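PDB 3I4J: aminotransferase, class III, which probably acts as a pyridoxal-phosphate-dependent transaminase, transferring amino groups between an amino donor and an oxo acid. Local coordinates for residues 195-200 against 229-234; 204-209 against 350-355; 237-242 against 405-410; 327-332 against 412-417; 382-387 against 419-424. The protein carries 1 engineered substitution. One frame throughout, in Å; residues are numbered along the deposited sequence.

Overall arrangement
Contacts 1 to 5 lead from the central sheet of the large domain to the outer helices of the C-terminal domain. Contact 1, its centre about 7 Å from that of the chain, lies at the carboxyl end of parallel strands, the edge where this fold places pyridoxal phosphate. Contacts 2 and 3 adjoin it, centres about 12 and 17 Å away, and link the loops beyond those strands to the C-terminal domain; they meet where Leu-351 N bonds to Arg-239 O. Contact 4 backs onto both through Leu-353 and Pro-405. Contact 5 shares helix 411-428 with contact 4, their centres about 12 Å apart, and lies farthest from contact 1, at about 27 Å.

Contact 1: 195-200 against 229-234; sequences MAEPVV and IADEVM
Met-195 and Ala-196 pair with Ile-229 and Ala-230 as neighbouring parallel strands at the carboxyl end of the large domain's central sheet, a largely buried contact that carries on into the loops beyond both strands. Ala-196 holds the pairing through its two backbone polar atoms. Its N donates to Ile-229 O at 3.1 Å, and its O receives Asp-231 N at 2.8 Å. Met-195 and Ile-229 project from the same face of the sheet. With CG anti to the backbone N (chi1 -178°), the methionine lays CG against Ile-229 CG2 at 3.7 Å, and SD follows over the same methyl; Thr-102, Ala-105 and Ala-109 of helix 98-115 pack over this face. The strands, joined through helix 213-224, form a beta-alpha-beta unit of the fold-type I aminotransferase core, in which the cofactor pocket opens at this edge of the sheet. Past the last bridge the segments stay together without a regular bond: Glu-197 CA approaches Asp-231 O at 3.3 Å in a CH...O contact. The side chains of Glu-197 and Asp-231 run side by side in the same direction, their carboxylates apart; Ser-130 binds Glu-197 OE1, while Asp-231 OD1 accepts Val-233 N at 3.1 Å in an Asx turn. Pro-198 CG meets Glu-232 OE2 at 3.4 Å, the proline ring crossing the glutamate at about a right angle. Leu-246 N also binds OE2, and Ser-235 OG and Ala-245 N grip OE1.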
# COMPACT_ATOMS: atom_id res chain seq x y z
N MET C 195 5.50 -20.47 7.57
CA MET C 195 4.80 -19.79 6.50
C MET C 195 5.26 -20.32 5.15
O MET C 195 6.46 -20.50 4.92
CB MET C 195 5.04 -18.27 6.58
CG MET C 195 4.30 -17.44 5.52
SD MET C 195 4.37 -15.63 5.80
CE MET C 195 6.12 -15.34 5.72
N ALA C 196 4.31 -20.59 4.26
CA ALA C 196 4.64 -21.09 2.93
C ALA C 196 3.57 -20.78 1.90
O ALA C 196 2.39 -20.63 2.23
CB ALA C 196 4.87 -22.61 2.98
N GLU C 197 3.99 -20.68 0.63
CA GLU C 197 3.06 -20.47 -0.47
C GLU C 197 2.64 -21.90 -0.81
O GLU C 197 3.50 -22.74 -1.05
CB GLU C 197 3.77 -19.91 -1.71
CG GLU C 197 4.42 -18.56 -1.57
CD GLU C 197 5.27 -18.22 -2.79
OE1 GLU C 197 6.42 -18.70 -2.88
OE2 GLU C 197 4.77 -17.49 -3.67
N PRO C 198 1.33 -22.19 -0.83
CA PRO C 198 0.93 -23.57 -1.15
C PRO C 198 1.55 -24.01 -2.48
O PRO C 198 2.08 -25.12 -2.62
CB PRO C 198 -0.59 -23.48 -1.20
CG PRO C 198 -0.89 -22.43 -0.17
CD PRO C 198 0.16 -21.37 -0.48
N VAL C 199 1.46 -23.13 -3.47
CA VAL C 199 2.03 -23.35 -4.79
C VAL C 199 2.96 -22.15 -4.94
O VAL C 199 2.52 -21.01 -4.78
CB VAL C 199 0.95 -23.34 -5.90
CG1 VAL C 199 1.61 -23.43 -7.27
CG2 VAL C 199 -0.00 -24.51 -5.70
N VAL C 200 4.23 -22.42 -5.21
CA VAL C 200 5.23 -21.36 -5.33
C VAL C 200 5.03 -20.44 -6.53
O VAL C 200 4.59 -20.87 -7.60
CB VAL C 200 6.65 -21.96 -5.38
CG1 VAL C 200 7.69 -20.85 -5.51
CG2 VAL C 200 6.91 -22.76 -4.11
N ILE C 229 0.88 -20.45 8.56
CA ILE C 229 0.48 -19.32 7.73
C ILE C 229 0.57 -19.71 6.26
O ILE C 229 1.62 -20.15 5.80
CB ILE C 229 1.42 -18.10 7.95
CG1 ILE C 229 1.44 -17.72 9.43
CG2 ILE C 229 0.95 -16.92 7.11
CD1 ILE C 229 2.51 -16.69 9.79
N ALA C 230 -0.53 -19.58 5.54
CA ALA C 230 -0.54 -19.90 4.12
C ALA C 230 -0.45 -18.59 3.34
O ALA C 230 -1.35 -17.74 3.44
CB ALA C 230 -1.82 -20.63 3.74
N ASP C 231 0.63 -18.42 2.60
CA ASP C 231 0.83 -17.22 1.79
C ASP C 231 0.14 -17.47 0.46
O ASP C 231 0.70 -18.12 -0.43
CB ASP C 231 2.33 -16.96 1.58
CG ASP C 231 2.59 -15.70 0.76
OD1 ASP C 231 1.64 -15.20 0.13
OD2 ASP C 231 3.74 -15.23 0.72
N GLU C 232 -1.09 -16.98 0.34
CA GLU C 232 -1.89 -17.15 -0.86
C GLU C 232 -1.98 -15.86 -1.66
O GLU C 232 -2.90 -15.69 -2.47
CB GLU C 232 -3.30 -17.62 -0.49
CG GLU C 232 -3.33 -18.96 0.24
CD GLU C 232 -3.81 -20.11 -0.64
OE1 GLU C 232 -3.96 -19.92 -1.86
OE2 GLU C 232 -4.04 -21.21 -0.09
N VAL C 233 -1.03 -14.95 -1.45
CA VAL C 233 -1.07 -13.68 -2.17
C VAL C 233 -1.16 -13.88 -3.68
O VAL C 233 -1.84 -13.13 -4.37
CB VAL C 233 0.16 -12.80 -1.83
CG1 VAL C 233 0.16 -11.54 -2.68
CG2 VAL C 233 0.12 -12.41 -0.35
N MET C 234 -0.50 -14.91 -4.19
CA MET C 234 -0.54 -15.17 -5.62
C MET C 234 -1.41 -16.37 -6.00
O MET C 234 -2.06 -16.36 -7.05
CB MET C 234 0.87 -15.40 -6.16
CG MET C 234 0.91 -15.59 -7.66
SD MET C 234 2.60 -15.80 -8.27
CE MET C 234 3.36 -14.28 -7.57

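Contact 2: 204-209 against 350-355; sequences DAALAP and GLLLGV
Ala-205 and Ala-206, the two central residues of a type II turn running from Asp-204 to Leu-207, press their methyl groups onto the backbone of the strand at Leu-352 to Gly-354. The contact is van der Waals throughout, with no hydrogen bond between the segments. Ala-205 CB rests on Gly-354 CA at 3.6 Å. Ala-206 CB lies against the peptide link between Leu-353 and Gly-354, 3.6 Å from Gly-354 N, and reaches Leu-352 CG at 4.3 Å. Such closeness depends on Gly-354 having no side chain, since a CB there would fall 2.2 Å from Ala-205 O.

Polar interactions secure the turn from within and from around it. Leu-207 N closes it by bonding to Asp-204 O at 2.9 Å, with a positive phi of 61° at Ala-206, as the third position of a type II turn requires. Arg-347, on the adjoining strand 343-349, forms a salt bridge with Asp-204 OD1 and also binds Ala-205 O, and Lys-165 pairs with OD2.

Leu-353 points away from the turn, toward Leu-329, Leu-330 and Leu-333 of helix 318-339. The two alanine methyls thus seat a loop of the large domain against the middle strand of a small three-stranded antiparallel sheet backed by helices, the layout of the C-terminal domain in class III aminotransferases of fold type I.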
# COMPACT_ATOMS: atom_id res chain seq x y z
N ASP C 204 10.10 -19.97 -7.93
CA ASP C 204 10.25 -21.26 -8.57
C ASP C 204 8.90 -21.52 -9.23
O ASP C 204 8.06 -22.23 -8.69
CB ASP C 204 10.54 -22.36 -7.54
CG ASP C 204 11.30 -23.53 -8.14
OD1 ASP C 204 10.98 -23.93 -9.28
OD2 ASP C 204 12.20 -24.06 -7.46
N ALA C 205 8.73 -20.91 -10.40
CA ALA C 205 7.50 -20.97 -11.18
C ALA C 205 6.56 -22.17 -11.02
O ALA C 205 6.78 -23.23 -11.58
CB ALA C 205 7.82 -20.79 -12.67
N ALA C 206 5.51 -21.95 -10.24
CA ALA C 206 4.47 -22.95 -10.02
C ALA C 206 4.88 -24.27 -9.38
O ALA C 206 4.20 -25.29 -9.57
CB ALA C 206 3.74 -23.22 -11.33
N LEU C 207 5.97 -24.27 -8.63
CA LEU C 207 6.40 -25.50 -7.96
C LEU C 207 5.33 -25.87 -6.93
O LEU C 207 4.94 -25.04 -6.11
CB LEU C 207 7.73 -25.29 -7.25
CG LEU C 207 8.22 -26.52 -6.46
CD1 LEU C 207 8.49 -27.65 -7.44
CD2 LEU C 207 9.48 -26.18 -5.68
N ALA C 208 4.86 -27.11 -6.98
CA ALA C 208 3.84 -27.57 -6.06
C ALA C 208 4.23 -28.91 -5.44
O ALA C 208 4.71 -29.80 -6.13
CB ALA C 208 2.50 -27.71 -6.77
N PRO C 209 4.04 -29.05 -4.12
CA PRO C 209 4.37 -30.28 -3.41
C PRO C 209 3.44 -31.41 -3.87
O PRO C 209 2.41 -31.16 -4.49
CB PRO C 209 4.13 -29.91 -1.94
CG PRO C 209 4.39 -28.42 -1.93
CD PRO C 209 3.68 -27.98 -3.18
N GLY C 350 -4.12 -25.24 -11.71
CA GLY C 350 -5.12 -24.25 -12.07
C GLY C 350 -4.48 -23.34 -13.11
O GLY C 350 -3.80 -23.82 -14.01
N LEU C 351 -4.66 -22.03 -12.98
CA LEU C 351 -4.06 -21.10 -13.94
C LEU C 351 -2.79 -20.42 -13.45
O LEU C 351 -2.53 -19.25 -13.74
CB LEU C 351 -5.09 -20.06 -14.41
CG LEU C 351 -5.98 -20.54 -15.56
CD1 LEU C 351 -7.10 -19.53 -15.84
CD2 LEU C 351 -5.13 -20.75 -16.81
N LEU C 352 -2.00 -21.17 -12.68
CA LEU C 352 -0.70 -20.70 -12.21
C LEU C 352 0.22 -21.76 -12.80
O LEU C 352 0.24 -22.91 -12.35
CB LEU C 352 -0.63 -20.71 -10.68
CG LEU C 352 0.75 -20.36 -10.09
CD1 LEU C 352 1.28 -19.10 -10.76
CD2 LEU C 352 0.64 -20.16 -8.59
N LEU C 353 0.97 -21.39 -13.84
CA LEU C 353 1.84 -22.36 -14.50
C LEU C 353 3.27 -21.87 -14.61
O LEU C 353 3.54 -20.67 -14.50
CB LEU C 353 1.31 -22.67 -15.90
CG LEU C 353 -0.15 -23.14 -16.00
CD1 LEU C 353 -1.07 -21.94 -16.25
CD2 LEU C 353 -0.28 -24.15 -17.12
N GLY C 354 4.19 -22.80 -14.83
CA GLY C 354 5.59 -22.43 -14.95
C GLY C 354 6.32 -23.26 -15.98
O GLY C 354 5.99 -24.43 -16.22
N VAL C 355 7.33 -22.65 -16.59
CA VAL C 355 8.15 -23.31 -17.59
C VAL C 355 9.60 -23.08 -17.21
O VAL C 355 10.03 -21.93 -17.06
CB VAL C 355 7.91 -22.72 -19.01
CG1 VAL C 355 8.85 -23.37 -20.02
CG2 VAL C 355 6.46 -22.94 -19.42

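Contact 3: 237-242 against 405-410; sequences MGRCGS and PPLSIT
Arg-239 reaches from a tight turn of segment 237-242 to Pro-405 and Leu-407, with its guanidinium doing most of the touching. CB starts out directed away from 405-410, and CG, anti to the backbone N (chi1 -170°), passes Met-234 O. The chain bends at chi2 (84°), which places CD, and again at chi3, beyond which it returns to the other segment. NE comes within 3.9 Å of Leu-407 CD1. At CZ the same methyl is 3.7 Å away and sits over the centre of the guanidinium, covering one face, while Pro-405 O approaches at the edge. NH1 bonds to Asn-42 OD1 and, weakly, to Ser-36 OG. NH2 donates to Leu-351 O and is placed to donate to Pro-405 O as well, although the modelled separation of that second pair is implausibly short and the exact position of NH2 is doubtful.

Each side is a type I turn: Gly-241 N bonds to Gly-238 O at 2.9 Å, and Ile-409 N to Pro-406 O. The second turn leads to Thr-410, whose side chain and Glu-413 form a capping box at the start of helix 411-428. An arginine from a large-domain loop thus reaches the connection between the last strand and the C-terminal helix.

Leu-407 points its other branch elsewhere, CD2 lying 3.6 Å from Gly-238 C and 3.8 Å from Met-237 O. An alanine in place of Leu-407 would probably uncover that face of the guanidinium and open a gap beside Gly-238. Leu-318 and Ala-322 of helix 318-339 pack on Leu-407 too.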
# COMPACT_ATOMS: atom_id res chain seq x y z
N MET C 237 -7.74 -17.00 -4.24
CA MET C 237 -8.91 -16.49 -4.93
C MET C 237 -9.24 -17.13 -6.28
O MET C 237 -9.58 -16.44 -7.24
CB MET C 237 -8.82 -14.97 -5.07
CG MET C 237 -8.69 -14.23 -3.72
SD MET C 237 -9.89 -14.70 -2.42
CE MET C 237 -8.90 -15.80 -1.47
N GLY C 238 -9.14 -18.46 -6.34
CA GLY C 238 -9.46 -19.19 -7.56
C GLY C 238 -8.34 -19.42 -8.55
O GLY C 238 -8.46 -20.26 -9.44
N ARG C 239 -7.26 -18.67 -8.40
CA ARG C 239 -6.09 -18.76 -9.28
C ARG C 239 -5.67 -20.20 -9.59
O ARG C 239 -5.43 -20.56 -10.74
CB ARG C 239 -4.92 -18.01 -8.63
CG ARG C 239 -3.71 -17.79 -9.50
CD ARG C 239 -3.89 -16.54 -10.37
NE ARG C 239 -3.73 -16.90 -11.76
CZ ARG C 239 -3.97 -16.11 -12.79
NH1 ARG C 239 -4.39 -14.86 -12.63
NH2 ARG C 239 -3.80 -16.60 -14.00
N CYS C 240 -5.59 -21.03 -8.55
CA CYS C 240 -5.17 -22.41 -8.71
C CYS C 240 -6.31 -23.43 -8.79
O CYS C 240 -6.11 -24.60 -8.46
CB CYS C 240 -4.21 -22.79 -7.58
SG CYS C 240 -2.62 -21.91 -7.66
N GLY C 241 -7.48 -22.99 -9.23
CA GLY C 241 -8.62 -23.88 -9.36
C GLY C 241 -9.33 -24.24 -8.06
O GLY C 241 -10.06 -25.23 -8.00
N SER C 242 -9.11 -23.42 -7.03
CA SER C 242 -9.71 -23.62 -5.71
C SER C 242 -9.78 -22.25 -5.03
O SER C 242 -8.94 -21.38 -5.31
CB SER C 242 -8.83 -24.58 -4.90
OG SER C 242 -9.30 -24.73 -3.57
N PRO C 405 -2.89 -16.29 -17.10
CA PRO C 405 -3.82 -15.32 -17.67
C PRO C 405 -5.06 -15.19 -16.78
O PRO C 405 -5.22 -15.94 -15.81
CB PRO C 405 -4.14 -15.94 -19.03
CG PRO C 405 -4.12 -17.42 -18.73
CD PRO C 405 -2.88 -17.55 -17.87
N PRO C 406 -5.94 -14.23 -17.09
CA PRO C 406 -7.16 -14.04 -16.30
C PRO C 406 -8.00 -15.31 -16.24
O PRO C 406 -8.09 -16.04 -17.22
CB PRO C 406 -7.87 -12.91 -17.04
CG PRO C 406 -6.73 -12.10 -17.58
CD PRO C 406 -5.79 -13.17 -18.10
N LEU C 407 -8.61 -15.55 -15.08
CA LEU C 407 -9.44 -16.73 -14.87
C LEU C 407 -10.63 -16.77 -15.82
O LEU C 407 -11.26 -17.82 -16.01
CB LEU C 407 -9.92 -16.76 -13.42
CG LEU C 407 -8.96 -17.34 -12.38
CD1 LEU C 407 -7.54 -16.89 -12.65
CD2 LEU C 407 -9.41 -16.94 -10.97
N SER C 408 -10.92 -15.63 -16.43
CA SER C 408 -12.03 -15.48 -17.37
C SER C 408 -11.62 -15.74 -18.83
O SER C 408 -12.43 -15.59 -19.74
CB SER C 408 -12.60 -14.07 -17.24
OG SER C 408 -11.55 -13.12 -17.23
N ILE C 409 -10.37 -16.12 -19.05
CA ILE C 409 -9.88 -16.38 -20.40
C ILE C 409 -10.69 -17.50 -21.06
O ILE C 409 -11.09 -18.45 -20.38
CB ILE C 409 -8.38 -16.76 -20.39
CG1 ILE C 409 -7.84 -16.85 -21.81
CG2 ILE C 409 -8.18 -18.08 -19.63
CD1 ILE C 409 -6.33 -16.96 -21.87
N THR C 410 -10.94 -17.38 -22.36
CA THR C 410 -11.72 -18.40 -23.07
C THR C 410 -10.81 -19.49 -23.63
O THR C 410 -9.59 -19.33 -23.69
CB THR C 410 -12.51 -17.79 -24.26
OG1 THR C 410 -11.59 -17.32 -25.25
CG2 THR C 410 -13.37 -16.63 -23.79

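Contact 4: 327-332 against 412-417; sequences AQLLAG and AEVDGL. Engineered in segment 412-417: Gly-416 (natural residue Glu).
Gln-328 and Val-414 meet tip to tip between two helices that run nearly the same way, their axes 9.8 Å apart at a crossing angle of -26°. With CG anti to the backbone N (chi1 174°) and the chain extended beyond it, the glutamine brings its amide up to the valine, CD touching Val-414 CG1 at 3.5 Å and OE1 lying equally close to Val-414 CB. The amide is thus propped on an apolar group while its polar atoms find partners around it. Arg-325 NE bonds to OE1, and NE2 donates to Ala-411 O in the first turn of the opposing helix. NE2 also makes a weak bond of 3.4 Å to Asp-415 OD1, where the amide and carboxylate planes stand 80° apart. A water bridges the same two atoms, accepting from Gln-328 NE2 at 3.1 Å and donating to Asp-415 OD1 at 2.6 Å. A leucine in place of Gln-328 would probably leave Ala-411 O and the water without their NE2 partner and Arg-325 NE without its acceptor.

Deeper in, Leu-329 takes over. It passes Val-414 at a slant, CB against CG1 at 3.9 Å, and its CD1 meets Leu-417 CD2 at 3.9 Å with the two leucine side chains at about a right angle.

Beyond this apolar row Leu-329 rests on Leu-353 of strand 352-357 and on Pro-405, and Leu-417 packs on Leu-384, placing the pair of helices 318-339 and 411-428 near the small antiparallel sheet of the C-terminal domain.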
# COMPACT_ATOMS: atom_id res chain seq x y z
N ALA C 327 -6.07 -26.71 -17.11
CA ALA C 327 -5.76 -28.03 -17.66
C ALA C 327 -5.42 -27.90 -19.15
O ALA C 327 -4.45 -28.49 -19.64
CB ALA C 327 -6.95 -28.97 -17.47
N GLN C 328 -6.21 -27.11 -19.86
CA GLN C 328 -5.99 -26.89 -21.29
C GLN C 328 -4.64 -26.24 -21.55
O GLN C 328 -3.89 -26.68 -22.42
CB GLN C 328 -7.10 -26.00 -21.87
CG GLN C 328 -6.85 -25.61 -23.32
CD GLN C 328 -7.83 -24.56 -23.83
OE1 GLN C 328 -8.56 -23.95 -23.05
NE2 GLN C 328 -7.82 -24.34 -25.14
N LEU C 329 -4.32 -25.19 -20.80
CA LEU C 329 -3.05 -24.50 -21.00
C LEU C 329 -1.87 -25.40 -20.65
O LEU C 329 -0.88 -25.43 -21.37
CB LEU C 329 -3.03 -23.21 -20.17
CG LEU C 329 -1.86 -22.23 -20.35
CD1 LEU C 329 -1.52 -22.05 -21.82
CD2 LEU C 329 -2.24 -20.89 -19.72
N LEU C 330 -1.98 -26.16 -19.56
CA LEU C 330 -0.90 -27.06 -19.16
C LEU C 330 -0.65 -28.09 -20.26
O LEU C 330 0.50 -28.39 -20.60
CB LEU C 330 -1.24 -27.78 -17.85
CG LEU C 330 -0.25 -28.87 -17.42
CD1 LEU C 330 1.15 -28.28 -17.28
CD2 LEU C 330 -0.70 -29.48 -16.10
N ALA C 331 -1.73 -28.64 -20.82
CA ALA C 331 -1.62 -29.64 -21.87
C ALA C 331 -0.91 -29.02 -23.07
O ALA C 331 -0.11 -29.68 -23.74
CB ALA C 331 -3.01 -30.13 -22.28
N GLY C 332 -1.20 -27.75 -23.34
CA GLY C 332 -0.58 -27.06 -24.45
C GLY C 332 0.91 -26.87 -24.25
O GLY C 332 1.70 -27.02 -25.20
N ALA C 412 -10.56 -20.47 -26.68
CA ALA C 412 -9.94 -19.98 -27.90
C ALA C 412 -8.76 -19.07 -27.57
O ALA C 412 -7.72 -19.11 -28.23
CB ALA C 412 -10.96 -19.22 -28.75
N GLU C 413 -8.92 -18.25 -26.53
CA GLU C 413 -7.86 -17.34 -26.12
C GLU C 413 -6.67 -18.11 -25.53
O GLU C 413 -5.53 -17.67 -25.64
CB GLU C 413 -8.41 -16.30 -25.13
CG GLU C 413 -9.55 -15.48 -25.75
CD GLU C 413 -10.19 -14.49 -24.79
OE1 GLU C 413 -10.26 -14.78 -23.57
OE2 GLU C 413 -10.65 -13.43 -25.26
N VAL C 414 -6.93 -19.26 -24.90
CA VAL C 414 -5.84 -20.06 -24.36
C VAL C 414 -5.01 -20.58 -25.54
O VAL C 414 -3.78 -20.60 -25.50
CB VAL C 414 -6.36 -21.27 -23.52
CG1 VAL C 414 -5.22 -22.26 -23.26
CG2 VAL C 414 -6.92 -20.78 -22.20
N ASP C 415 -5.68 -20.98 -26.62
CA ASP C 415 -4.96 -21.47 -27.79
C ASP C 415 -4.16 -20.33 -28.42
O ASP C 415 -3.06 -20.55 -28.92
CB ASP C 415 -5.92 -22.08 -28.82
CG ASP C 415 -6.47 -23.42 -28.37
OD1 ASP C 415 -5.72 -24.20 -27.76
OD2 ASP C 415 -7.66 -23.70 -28.65
N GLY C 416 -4.72 -19.12 -28.40
CA GLY C 416 -4.02 -17.98 -28.96
C GLY C 416 -2.76 -17.68 -28.17
O GLY C 416 -1.71 -17.35 -28.73
N LEU C 417 -2.87 -17.79 -26.85
CA LEU C 417 -1.74 -17.55 -25.97
C LEU C 417 -0.64 -18.55 -26.32
O LEU C 417 0.53 -18.19 -26.45
CB LEU C 417 -2.17 -17.71 -24.51
CG LEU C 417 -1.17 -17.49 -23.38
CD1 LEU C 417 -1.92 -17.32 -22.06
CD2 LEU C 417 -0.20 -18.65 -23.30
O HOH W 1 -6.23 -26.52 -26.62

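Contact 5: 382-387 against 419-424; sequences RGLITY and ALLAGA
Gly-383, with a positive phi of 97°, ends helix 372-382 in a Schellman motif and turns the chain across helix 411-428, bringing Leu-384 CA within 6.4 Å of Leu-420 CA. Leu-420 packs against this turn. Its CD2 touches Arg-382 O at 3.8 Å and its CD1 touches Gly-383 O at the same distance, each methyl meeting a different carbonyl oxygen. Leu-384 and Leu-420 also meet near their roots, CB to CB at 3.9 Å. Leu-384 has CG anti to the backbone N (chi1 177°); from there its CD2 branch reaches the next residue, 4.0 Å from Leu-421 CB. Helix 372-382 and the C-terminal helix are joined in this way within the helical layer of the C-terminal domain, where Ala-424 packs on Ala-378 and Ala-379 and Leu-421 reaches Leu-401 of strand 400-403.

Toward solvent, Arg-382 stretches its chain from CG to NE over the helix backbone. The guanidinium lays one face on Gly-423, whose CA stands 3.4 Å from its plane and off toward the rim, and NE is 3.2 Å from Gly-423 C. A side chain on this glycine would collide, since its CB would come 2.6 Å from Arg-382 NH1. NE also forms a salt bridge with OD2 of Asp-427, one turn farther along the helix. Ile-385 continues the segment and packs on Gln-68 of the second subunit.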
# COMPACT_ATOMS: atom_id res chain seq x y z
N ARG C 382 5.72 -10.11 -30.06
CA ARG C 382 4.59 -10.75 -30.73
C ARG C 382 3.24 -10.40 -30.11
O ARG C 382 2.20 -10.79 -30.63
CB ARG C 382 4.77 -12.27 -30.75
CG ARG C 382 5.73 -12.75 -31.82
CD ARG C 382 6.06 -14.22 -31.65
NE ARG C 382 6.93 -14.70 -32.72
CZ ARG C 382 6.50 -15.12 -33.90
NH1 ARG C 382 5.21 -15.13 -34.19
NH2 ARG C 382 7.38 -15.52 -34.81
N GLY C 383 3.27 -9.67 -29.00
CA GLY C 383 2.02 -9.29 -28.38
C GLY C 383 1.56 -10.18 -27.24
O GLY C 383 0.35 -10.32 -27.01
N LEU C 384 2.50 -10.77 -26.52
CA LEU C 384 2.18 -11.63 -25.39
C LEU C 384 2.87 -11.13 -24.12
O LEU C 384 4.09 -10.99 -24.09
CB LEU C 384 2.60 -13.08 -25.66
CG LEU C 384 2.36 -14.05 -24.50
CD1 LEU C 384 0.87 -14.14 -24.21
CD2 LEU C 384 2.93 -15.42 -24.85
N ILE C 385 2.07 -10.86 -23.09
CA ILE C 385 2.59 -10.40 -21.81
C ILE C 385 2.91 -11.60 -20.93
O ILE C 385 2.09 -12.51 -20.79
CB ILE C 385 1.54 -9.54 -21.06
CG1 ILE C 385 1.09 -8.36 -21.92
CG2 ILE C 385 2.13 -9.05 -19.74
CD1 ILE C 385 2.20 -7.40 -22.27
N THR C 386 4.11 -11.61 -20.34
CA THR C 386 4.52 -12.68 -19.44
C THR C 386 4.93 -12.02 -18.12
O THR C 386 5.02 -10.80 -18.04
CB THR C 386 5.69 -13.50 -20.01
OG1 THR C 386 6.80 -12.64 -20.30
CG2 THR C 386 5.27 -14.22 -21.28
N TYR C 387 5.17 -12.82 -17.08
CA TYR C 387 5.52 -12.25 -15.79
C TYR C 387 6.75 -11.36 -15.85
O TYR C 387 6.80 -10.32 -15.18
CB TYR C 387 5.75 -13.37 -14.76
CG TYR C 387 5.57 -12.91 -13.33
CD1 TYR C 387 4.29 -12.78 -12.79
CD2 TYR C 387 6.66 -12.61 -12.52
CE1 TYR C 387 4.10 -12.36 -11.47
CE2 TYR C 387 6.49 -12.19 -11.20
CZ TYR C 387 5.21 -12.07 -10.68
OH TYR C 387 5.02 -11.68 -9.38
N ALA C 419 -0.15 -20.12 -29.13
CA ALA C 419 0.40 -19.82 -30.45
C ALA C 419 1.44 -18.71 -30.35
O ALA C 419 2.49 -18.77 -30.98
CB ALA C 419 -0.72 -19.42 -31.40
N LEU C 420 1.13 -17.69 -29.56
CA LEU C 420 2.05 -16.57 -29.38
C LEU C 420 3.33 -17.03 -28.68
O LEU C 420 4.43 -16.62 -29.04
CB LEU C 420 1.38 -15.46 -28.56
CG LEU C 420 0.14 -14.83 -29.19
CD1 LEU C 420 -0.49 -13.85 -28.21
CD2 LEU C 420 0.50 -14.13 -30.50
N LEU C 421 3.17 -17.89 -27.68
CA LEU C 421 4.31 -18.40 -26.94
C LEU C 421 5.20 -19.24 -27.85
O LEU C 421 6.42 -19.14 -27.80
CB LEU C 421 3.84 -19.24 -25.75
CG LEU C 421 4.96 -19.71 -24.82
CD1 LEU C 421 5.59 -18.50 -24.14
CD2 LEU C 421 4.40 -20.67 -23.78
N ALA C 422 4.57 -20.06 -28.69
CA ALA C 422 5.31 -20.91 -29.62
C ALA C 422 6.15 -20.03 -30.55
O ALA C 422 7.28 -20.38 -30.90
CB ALA C 422 4.34 -21.77 -30.43
N GLY C 423 5.59 -18.89 -30.94
CA GLY C 423 6.32 -17.99 -31.81
C GLY C 423 7.54 -17.41 -31.12
O GLY C 423 8.61 -17.30 -31.73
N ALA C 424 7.38 -17.03 -29.86
CA ALA C 424 8.47 -16.47 -29.07
C ALA C 424 9.57 -17.51 -28.90
O ALA C 424 10.76 -17.19 -29.03
CB ALA C 424 7.96 -16.02 -27.70